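Local coordinates for occlusion-derived virus envelope protein E66 (PDB 3VSN) that is a viral envelope chondroitin lyase that may digest the chondroitin sulfate barrier of the host midgut and is essential for oral infectivity, at residues Leu120-Pro125 / Thr168-Gly173; Leu174-Ala179 / Val197-Ser202; Leu629-Ser634 / Phe654-Val659. All blocks are in the same frame, centred on the assembly; numbering follows the deposited sequence.

Interaction 1. Residues Leu120-Pro125 / Thr168-Gly173; sequences LPDPPP and TRYWLG
L120, P121 and D122 meet W171 and Y170 where the loop after helix 103-119 runs past helix 161-175, in the α/α-toroid part of the lyase. W171 contributes the largest share of the contact. Its CG sits beside the backbone N (chi1 -72°), which swings the six-membered ring of the indole out against the loop. L120 runs alongside the indole, pointing the other way: CB of L120 lies 3.7 Å from CZ3 of W171, and CD1 of L120 is 3.9 Å from CE3 of W171. The carbonyl O of L120 approaches W171 CH2 obliquely at 3.5 Å, and that same CH2 is 3.9 Å from CB of D122. Packing on the indole lies beside L120, which is buried, and the polar bond lies on the exposed side, between Y170 and D122. There Y170 OH donates to D122 OD1 at 2.5 Å, a very short bond, with OD1 at the ring edge and the carboxylate plane turned 55° from the ring. D122 reaches this hydroxyl because its CG stands anti to the backbone N (chi1 -169°). Within the helix, Y170 CD1 lies 3.7 Å above one face of the W171 indole, offset toward the edge of the ring system. Further along the loop, P124 and P125 pack on Y175 of the same helix. Helix 138-154 adds M144 against L120 and F148 against W171, and L174 packs on D122. The carbonyl O of P121 meets two groups at once: it accepts a hydrogen bond from the Y175 hydroxyl and lies at the edge of the W171 indole, 3.8 Å from CZ3.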
loop_
_atom_site.group_PDB
_atom_site.type_symbol
_atom_site.label_atom_id
_atom_site.label_comp_id
_atom_site.label_asym_id
_atom_site.label_seq_id
_atom_site.Cartn_x
_atom_site.Cartn_y
_atom_site.Cartn_z
ATOM N N LEU A 120 37.290 9.608 -6.112
ATOM C CA LEU A 120 36.442 10.473 -6.933
ATOM C C LEU A 120 37.251 11.349 -7.894
ATOM O O LEU A 120 38.184 12.036 -7.469
ATOM C CB LEU A 120 35.533 11.349 -6.055
ATOM C CG LEU A 120 34.407 10.680 -5.257
ATOM C CD1 LEU A 120 33.755 11.689 -4.322
ATOM C CD2 LEU A 120 33.364 10.054 -6.173
ATOM N N PRO A 121 36.903 11.314 -9.197
ATOM C CA PRO A 121 37.518 12.187 -10.196
ATOM C C PRO A 121 37.279 13.668 -9.921
ATOM O O PRO A 121 36.192 14.061 -9.480
ATOM C CB PRO A 121 36.818 11.783 -11.496
ATOM C CG PRO A 121 36.423 10.366 -11.278
ATOM C CD PRO A 121 36.054 10.282 -9.824
ATOM N N ASP A 122 38.309 14.469 -10.181
ATOM C CA ASP A 122 38.251 15.915 -10.058
ATOM C C ASP A 122 38.959 16.481 -11.292
ATOM O O ASP A 122 40.165 16.286 -11.448
ATOM C CB ASP A 122 38.950 16.356 -8.766
ATOM C CG ASP A 122 38.712 17.821 -8.422
ATOM O OD1 ASP A 122 39.081 18.217 -7.300
ATOM O OD2 ASP A 122 38.162 18.582 -9.246
ATOM N N PRO A 123 38.215 17.170 -12.182
ATOM C CA PRO A 123 36.796 17.539 -12.087
ATOM C C PRO A 123 35.849 16.339 -12.254
ATOM O O PRO A 123 36.259 15.311 -12.801
ATOM C CB PRO A 123 36.621 18.525 -13.246
ATOM C CG PRO A 123 37.616 18.080 -14.260
ATOM C CD PRO A 123 38.797 17.568 -13.481
ATOM N N PRO A 124 34.590 16.464 -11.781
ATOM C CA PRO A 124 33.630 15.369 -11.936
ATOM C C PRO A 124 33.339 15.084 -13.414
ATOM O O PRO A 124 33.502 15.978 -14.248
ATOM C CB PRO A 124 32.372 15.902 -11.237
ATOM C CG PRO A 124 32.511 17.386 -11.282
ATOM C CD PRO A 124 33.981 17.632 -11.111
ATOM N N PRO A 125 32.922 13.847 -13.742
ATOM C CA PRO A 125 32.611 13.534 -15.138
ATOM C C PRO A 125 31.389 14.300 -15.646
ATOM O O PRO A 125 30.521 14.681 -14.855
ATOM C CB PRO A 125 32.322 12.029 -15.109
ATOM C CG PRO A 125 31.926 11.737 -13.702
ATOM C CD PRO A 125 32.708 12.691 -12.849
ATOM N N THR A 168 32.800 17.430 2.712
ATOM C CA THR A 168 31.420 17.597 2.243
ATOM C C THR A 168 31.264 18.870 1.398
ATOM O O THR A 168 30.757 18.810 0.277
ATOM C CB THR A 168 30.416 17.571 3.419
ATOM O OG1 THR A 168 30.471 16.287 4.053
ATOM C CG2 THR A 168 28.986 17.823 2.934
ATOM N N ARG A 169 31.719 20.005 1.927
ATOM C CA ARG A 169 31.662 21.280 1.203
ATOM C C ARG A 169 32.347 21.184 -0.158
ATOM O O ARG A 169 31.795 21.626 -1.167
ATOM C CB ARG A 169 32.279 22.418 2.028
ATOM C CG ARG A 169 31.390 22.932 3.151
ATOM C CD ARG A 169 31.968 24.184 3.798
ATOM N NE ARG A 169 33.146 23.877 4.604
ATOM C CZ ARG A 169 33.136 23.695 5.923
ATOM N NH1 ARG A 169 34.265 23.409 6.547
ATOM N NH2 ARG A 169 32.009 23.803 6.623
ATOM N N TYR A 170 33.538 20.590 -0.193
ATOM C CA TYR A 170 34.267 20.490 -1.450
ATOM C C TYR A 170 33.663 19.489 -2.435
ATOM O O TYR A 170 33.383 19.838 -3.577
ATOM C CB TYR A 170 35.753 20.181 -1.243
ATOM C CG TYR A 170 36.499 20.212 -2.559
ATOM C CD1 TYR A 170 36.729 19.042 -3.285
ATOM C CD2 TYR A 170 36.934 21.421 -3.100
ATOM C CE1 TYR A 170 37.393 19.074 -4.501
ATOM C CE2 TYR A 170 37.597 21.463 -4.315
ATOM C CZ TYR A 170 37.823 20.293 -5.009
ATOM O OH TYR A 170 38.480 20.341 -6.214
ATOM N N TRP A 171 33.486 18.246 -1.998
ATOM C CA TRP A 171 33.093 17.178 -2.915
ATOM C C TRP A 171 31.662 17.248 -3.372
ATOM O O TRP A 171 31.359 16.898 -4.517
ATOM C CB TRP A 171 33.463 15.807 -2.359
ATOM C CG TRP A 171 34.956 15.597 -2.412
ATOM C CD1 TRP A 171 35.867 15.667 -1.360
ATOM C CD2 TRP A 171 35.770 15.330 -3.606
ATOM N NE1 TRP A 171 37.147 15.449 -1.804
ATOM C CE2 TRP A 171 37.161 15.240 -3.142
ATOM C CE3 TRP A 171 35.495 15.157 -4.963
ATOM C CZ2 TRP A 171 38.212 14.985 -4.014
ATOM C CZ3 TRP A 171 36.564 14.899 -5.832
ATOM C CH2 TRP A 171 37.889 14.815 -5.367
ATOM N N LEU A 172 30.774 17.722 -2.503
ATOM C CA LEU A 172 29.388 17.932 -2.911
ATOM C C LEU A 172 29.280 19.193 -3.760
ATOM O O LEU A 172 28.424 19.277 -4.634
ATOM C CB LEU A 172 28.427 17.956 -1.715
ATOM C CG LEU A 172 28.312 16.657 -0.899
ATOM C CD1 LEU A 172 27.062 16.686 -0.030
ATOM C CD2 LEU A 172 28.299 15.416 -1.785
ATOM N N GLY A 173 30.166 20.158 -3.513
ATOM C CA GLY A 173 30.289 21.333 -4.378
ATOM C C GLY A 173 30.535 20.929 -5.821
ATOM O O GLY A 173 30.021 21.558 -6.746
#

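Interaction 2. Residues Leu174-Ala179 / Val197-Ser202; sequences LYLPTA and VPYTYS
S202 OG ties helix 189-205 to the chain leaving helix 161-175: it donates to Y199 O at 2.6 Å, a turn back in its own helix, and accepts from a water at 2.9 Å that also donates to L176 O. R206 NH1 is a third partner of this hydroxyl. Y199 buries more surface here than any other residue; its CG is anti to the backbone N (chi1 174°), sending the ring out over the turn. One face is covered by the backbone of T178 and A179, with A179 N 3.4 Å above the ring centre. A179 CB adds a contact to Y199 CD2 at 3.6 Å, while L176 O comes up at the ring edge, 3.3 Å from Y199 CD1. The L176 side chain goes to the root of the ring, CD2 3.7 Å from Y199 CB, and also touches the P198 ring. A second water, in the plane of the Y199 ring, joins Y199 OH to P177 O, and the hydroxyl is bonded to E216 as well. This is a buried helix-to-turn junction of the α/α toroid, with L176 about 9 Å, side chain to side chain, from the catalytic N191.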
loop_
_atom_site.group_PDB
_atom_site.type_symbol
_atom_site.label_atom_id
_atom_site.label_comp_id
_atom_site.label_asym_id
_atom_site.label_seq_id
_atom_site.Cartn_x
_atom_site.Cartn_y
_atom_site.Cartn_z
ATOM N N LEU A 174 31.308 19.862 -6.005
ATOM C CA LEU A 174 31.581 19.321 -7.331
ATOM C C LEU A 174 30.471 18.403 -7.847
ATOM O O LEU A 174 30.009 18.570 -8.975
ATOM C CB LEU A 174 32.920 18.576 -7.352
ATOM C CG LEU A 174 34.226 19.372 -7.248
ATOM C CD1 LEU A 174 35.398 18.407 -7.285
ATOM C CD2 LEU A 174 34.362 20.411 -8.354
ATOM N N TYR A 175 30.052 17.440 -7.024
ATOM C CA TYR A 175 29.146 16.375 -7.473
ATOM C C TYR A 175 27.658 16.692 -7.346
ATOM O O TYR A 175 26.826 16.064 -8.005
ATOM C CB TYR A 175 29.491 15.051 -6.788
ATOM C CG TYR A 175 30.659 14.365 -7.448
ATOM C CD1 TYR A 175 31.971 14.745 -7.155
ATOM C CD2 TYR A 175 30.457 13.358 -8.390
ATOM C CE1 TYR A 175 33.045 14.131 -7.771
ATOM C CE2 TYR A 175 31.529 12.734 -9.011
ATOM C CZ TYR A 175 32.819 13.126 -8.697
ATOM O OH TYR A 175 33.885 12.517 -9.311
ATOM N N LEU A 176 27.336 17.668 -6.506
ATOM C CA LEU A 176 25.964 18.123 -6.324
ATOM C C LEU A 176 25.960 19.658 -6.280
ATOM O O LEU A 176 25.642 20.257 -5.246
ATOM C CB LEU A 176 25.388 17.511 -5.039
ATOM C CG LEU A 176 23.884 17.507 -4.754
ATOM C CD1 LEU A 176 23.109 16.826 -5.874
ATOM C CD2 LEU A 176 23.613 16.815 -3.424
ATOM N N PRO A 177 26.334 20.306 -7.409
ATOM C CA PRO A 177 26.520 21.767 -7.435
ATOM C C PRO A 177 25.235 22.564 -7.199
ATOM O O PRO A 177 25.296 23.693 -6.706
ATOM C CB PRO A 177 27.076 22.029 -8.839
ATOM C CG PRO A 177 26.631 20.867 -9.657
ATOM C CD PRO A 177 26.618 19.697 -8.723
ATOM N N THR A 178 24.093 21.988 -7.575
ATOM C CA THR A 178 22.785 22.525 -7.199
ATOM C C THR A 178 21.945 21.386 -6.617
ATOM O O THR A 178 22.376 20.234 -6.611
ATOM C CB THR A 178 22.023 23.152 -8.390
ATOM O OG1 THR A 178 21.490 22.113 -9.220
ATOM C CG2 THR A 178 22.920 24.078 -9.218
ATOM N N ALA A 179 20.747 21.716 -6.139
ATOM C CA ALA A 179 19.816 20.725 -5.599
ATOM C C ALA A 179 19.335 19.701 -6.634
ATOM O O ALA A 179 18.926 18.590 -6.276
ATOM C CB ALA A 179 18.629 21.428 -4.961
ATOM N N VAL A 197 18.133 17.097 0.099
ATOM C CA VAL A 197 18.421 17.001 1.533
ATOM C C VAL A 197 19.916 17.210 1.856
ATOM O O VAL A 197 20.247 18.110 2.635
ATOM C CB VAL A 197 17.872 15.691 2.157
ATOM C CG1 VAL A 197 18.253 15.590 3.626
ATOM C CG2 VAL A 197 16.357 15.611 1.997
ATOM N N PRO A 198 20.820 16.389 1.270
ATOM C CA PRO A 198 22.243 16.663 1.503
ATOM C C PRO A 198 22.728 17.953 0.840
ATOM O O PRO A 198 23.651 18.588 1.358
ATOM C CB PRO A 198 22.951 15.443 0.901
ATOM C CG PRO A 198 21.970 14.853 -0.054
ATOM C CD PRO A 198 20.628 15.109 0.561
ATOM N N TYR A 199 22.122 18.343 -0.282
ATOM C CA TYR A 199 22.487 19.621 -0.899
ATOM C C TYR A 199 22.224 20.795 0.043
ATOM O O TYR A 199 23.106 21.636 0.244
ATOM C CB TYR A 199 21.799 19.867 -2.248
ATOM C CG TYR A 199 22.087 21.263 -2.771
ATOM C CD1 TYR A 199 23.305 21.558 -3.387
ATOM C CD2 TYR A 199 21.165 22.298 -2.605
ATOM C CE1 TYR A 199 23.586 22.838 -3.841
ATOM C CE2 TYR A 199 21.435 23.580 -3.060
ATOM C CZ TYR A 199 22.646 23.840 -3.680
ATOM O OH TYR A 199 22.922 25.107 -4.132
ATOM N N THR A 200 21.016 20.856 0.604
ATOM C CA THR A 200 20.662 21.917 1.549
ATOM C C THR A 200 21.645 21.963 2.720
ATOM O O THR A 200 22.107 23.043 3.106
ATOM C CB THR A 200 19.218 21.765 2.067
ATOM O OG1 THR A 200 18.308 21.892 0.972
ATOM C CG2 THR A 200 18.888 22.837 3.101
ATOM N N TYR A 201 21.967 20.793 3.271
ATOM C CA TYR A 201 22.950 20.704 4.344
ATOM C C TYR A 201 24.329 21.224 3.915
ATOM O O TYR A 201 24.981 21.943 4.676
ATOM C CB TYR A 201 23.048 19.279 4.903
ATOM C CG TYR A 201 24.072 19.147 6.015
ATOM C CD1 TYR A 201 23.942 19.872 7.202
ATOM C CD2 TYR A 201 25.177 18.310 5.872
ATOM C CE1 TYR A 201 24.884 19.760 8.215
ATOM C CE2 TYR A 201 26.121 18.191 6.879
ATOM C CZ TYR A 201 25.975 18.918 8.041
ATOM O OH TYR A 201 26.915 18.786 9.032
ATOM N N SER A 202 24.759 20.883 2.701
ATOM C CA SER A 202 26.050 21.365 2.191
ATOM C C SER A 202 26.087 22.893 2.105
ATOM O O SER A 202 27.112 23.507 2.402
ATOM C CB SER A 202 26.418 20.720 0.847
ATOM O OG SER A 202 25.635 21.225 -0.221
HETATM O O HOH W 1 26.855 21.184 -2.807
HETATM O O HOH W 2 25.352 26.222 -5.331
#

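Interaction 3. Residues Leu629-Ser634 / Phe654-Val659; sequences LQYSPS and FIFEIV
Strands 631-633 and 654-658 run antiparallel, their axes at 140°, with Y631 opposite I658 and P633 opposite F656 in non-hydrogen-bonded pairs and S632 opposite E657 in the hydrogen-bonded pair between them. S632 and E657 exchange two bonds, S632 N to E657 O and E657 N to S632 O, each 2.8 Å. The ladder continues at both ends, through S634 N to I655 O at 2.8 Å and V659 N to Q630 O at 3.0 Å, so the pairing extends to the last residue of the chain. On the face that carries Y631, P633, F656 and I658, the two aromatic side chains stand next to each other with the same heading. They form an offset edge-to-face pair: the edge of Y631 is turned toward the face of F656, with centroids 5.3 Å apart and planes at 86°. Y631 CD2 makes the closest touch, 3.5 Å from F656 CD1. Y631 CG stands between its backbone N and carbonyl carbon (chi1 67°), which sets the ring beside F656. P633 adds CB contact to the F656 ring. Toward the chain's end, L629 is laid roughly perpendicular across I658, CD2 of L629 being 3.7 Å from CG2 of I658. S632 and E657 point to the other face; beside them a water bonded to S634 OG donates to E657 OE1 at 2.9 Å, and S632 CB brushes V659 CG1. Strand 631-633 is the outermost strand of a seven-stranded antiparallel sheet, and strand 654-658 bonds on its other side to strand 600-605. Helix 614-623 packs on the aromatic face, where F614 touches Y631, I617 touches both Y631 and F656, and F621 touches L629, while F643 of strand 642-645 meets F656 edge-to-face.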
loop_
_atom_site.group_PDB
_atom_site.type_symbol
_atom_site.label_atom_id
_atom_site.label_comp_id
_atom_site.label_asym_id
_atom_site.label_seq_id
_atom_site.Cartn_x
_atom_site.Cartn_y
_atom_site.Cartn_z
ATOM N N LEU A 629 -38.010 4.018 10.589
ATOM C CA LEU A 629 -36.869 4.777 11.119
ATOM C C LEU A 629 -36.971 6.267 10.816
ATOM O O LEU A 629 -37.237 6.660 9.681
ATOM C CB LEU A 629 -35.542 4.259 10.560
ATOM C CG LEU A 629 -34.711 3.218 11.305
ATOM C CD1 LEU A 629 -33.330 3.165 10.667
ATOM C CD2 LEU A 629 -34.602 3.494 12.800
ATOM N N GLN A 630 -36.763 7.082 11.846
ATOM C CA GLN A 630 -36.715 8.534 11.704
ATOM C C GLN A 630 -35.258 8.954 11.595
ATOM O O GLN A 630 -34.394 8.394 12.273
ATOM C CB GLN A 630 -37.366 9.227 12.904
ATOM C CG GLN A 630 -38.867 8.997 13.042
ATOM C CD GLN A 630 -39.689 9.936 12.183
ATOM O OE1 GLN A 630 -39.795 9.753 10.972
ATOM N NE2 GLN A 630 -40.285 10.947 12.811
ATOM N N TYR A 631 -34.984 9.934 10.743
ATOM C CA TYR A 631 -33.607 10.322 10.472
ATOM C C TYR A 631 -33.464 11.794 10.093
ATOM O O TYR A 631 -34.432 12.453 9.702
ATOM C CB TYR A 631 -33.002 9.420 9.388
ATOM C CG TYR A 631 -33.631 9.605 8.029
ATOM C CD1 TYR A 631 -34.795 8.920 7.677
ATOM C CD2 TYR A 631 -33.066 10.470 7.097
ATOM C CE1 TYR A 631 -35.377 9.097 6.434
ATOM C CE2 TYR A 631 -33.636 10.650 5.850
ATOM C CZ TYR A 631 -34.791 9.965 5.525
ATOM O OH TYR A 631 -35.358 10.145 4.288
ATOM N N SER A 632 -32.235 12.282 10.203
ATOM C CA SER A 632 -31.886 13.662 9.918
ATOM C C SER A 632 -30.570 13.676 9.129
ATOM O O SER A 632 -29.659 12.910 9.450
ATOM C CB SER A 632 -31.724 14.415 11.241
ATOM O OG SER A 632 -31.365 15.765 11.025
ATOM N N PRO A 633 -30.462 14.540 8.098
ATOM C CA PRO A 633 -29.230 14.605 7.301
ATOM C C PRO A 633 -28.060 15.206 8.082
ATOM O O PRO A 633 -28.241 16.187 8.803
ATOM C CB PRO A 633 -29.616 15.525 6.141
ATOM C CG PRO A 633 -30.667 16.417 6.715
ATOM C CD PRO A 633 -31.450 15.545 7.656
ATOM N N SER A 634 -26.875 14.617 7.932
ATOM C CA SER A 634 -25.673 15.100 8.617
ATOM C C SER A 634 -24.723 15.870 7.695
ATOM O O SER A 634 -24.112 16.852 8.114
ATOM C CB SER A 634 -24.925 13.942 9.287
ATOM O OG SER A 634 -25.728 13.328 10.281
ATOM N N PHE A 654 -23.569 9.671 1.662
ATOM C CA PHE A 654 -24.631 10.395 2.347
ATOM C C PHE A 654 -24.690 9.893 3.782
ATOM O O PHE A 654 -24.878 8.699 4.014
ATOM C CB PHE A 654 -25.985 10.148 1.665
ATOM C CG PHE A 654 -26.015 10.530 0.212
ATOM C CD1 PHE A 654 -25.573 9.642 -0.766
ATOM C CD2 PHE A 654 -26.494 11.775 -0.179
ATOM C CE1 PHE A 654 -25.592 9.997 -2.105
ATOM C CE2 PHE A 654 -26.523 12.133 -1.517
ATOM C CZ PHE A 654 -26.073 11.244 -2.480
ATOM N N ILE A 655 -24.531 10.803 4.739
ATOM C CA ILE A 655 -24.534 10.436 6.151
ATOM C C ILE A 655 -25.766 11.009 6.848
ATOM O O ILE A 655 -26.070 12.202 6.720
ATOM C CB ILE A 655 -23.231 10.878 6.859
ATOM C CG1 ILE A 655 -22.010 10.260 6.155
ATOM C CG2 ILE A 655 -23.252 10.479 8.333
ATOM C CD1 ILE A 655 -20.684 10.912 6.506
ATOM N N PHE A 656 -26.477 10.137 7.561
ATOM C CA PHE A 656 -27.677 10.511 8.291
ATOM C C PHE A 656 -27.559 10.093 9.745
ATOM O O PHE A 656 -26.872 9.118 10.071
ATOM C CB PHE A 656 -28.920 9.855 7.677
ATOM C CG PHE A 656 -29.149 10.228 6.243
ATOM C CD1 PHE A 656 -29.854 11.383 5.917
ATOM C CD2 PHE A 656 -28.653 9.431 5.215
ATOM C CE1 PHE A 656 -30.060 11.735 4.593
ATOM C CE2 PHE A 656 -28.857 9.779 3.889
ATOM C CZ PHE A 656 -29.557 10.937 3.578
ATOM N N GLU A 657 -28.229 10.849 10.607
ATOM C CA GLU A 657 -28.324 10.535 12.020
ATOM C C GLU A 657 -29.712 9.962 12.281
ATOM O O GLU A 657 -30.710 10.524 11.836
ATOM C CB GLU A 657 -28.086 11.799 12.852
ATOM C CG GLU A 657 -28.235 11.624 14.358
ATOM C CD GLU A 657 -28.046 12.922 15.133
ATOM O OE1 GLU A 657 -27.846 13.989 14.514
ATOM O OE2 GLU A 657 -28.104 12.881 16.375
ATOM N N ILE A 658 -29.773 8.841 12.989
ATOM C CA ILE A 658 -31.056 8.251 13.358
ATOM C C ILE A 658 -31.576 8.975 14.602
ATOM O O ILE A 658 -30.958 8.903 15.663
ATOM C CB ILE A 658 -30.929 6.728 13.592
ATOM C CG1 ILE A 658 -30.417 6.023 12.327
ATOM C CG2 ILE A 658 -32.261 6.126 14.007
ATOM C CD1 ILE A 658 -31.217 6.322 11.069
ATOM N N VAL A 659 -32.697 9.684 14.445
ATOM C CA VAL A 659 -33.228 10.595 15.474
ATOM C C VAL A 659 -34.621 10.194 15.972
ATOM O O VAL A 659 -35.103 9.094 15.716
ATOM C CB VAL A 659 -33.276 12.066 14.979
ATOM C CG1 VAL A 659 -31.872 12.601 14.725
ATOM C CG2 VAL A 659 -34.145 12.200 13.729
ATOM O OXT VAL A 659 -35.320 10.961 16.646
HETATM O O HOH W 3 -27.310 14.956 11.827
#

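In the fold
Interactions 1 and 2 share helix 161-175 and follow one another along the chain, with centres about 11 Å apart; they touch directly where L174 and Y175 meet the 120-125 loop. Interaction 1 is a surface contact of indole packing closed by a tyrosine-carboxylate bond on its exposed side, whereas interaction 2 is buried and uses a tyrosine ring, aliphatic groups and bridging waters, its L176 about 9 Å, side chain to side chain, from the catalytic N191. Interaction 3 lies in the β-rich part, its centre about 66 Å from that of interaction 1 and across the chain's centre. Also a surface contact, it depends chiefly on a backbone ladder, which neither helical contact has, with aromatic packing toward a helix.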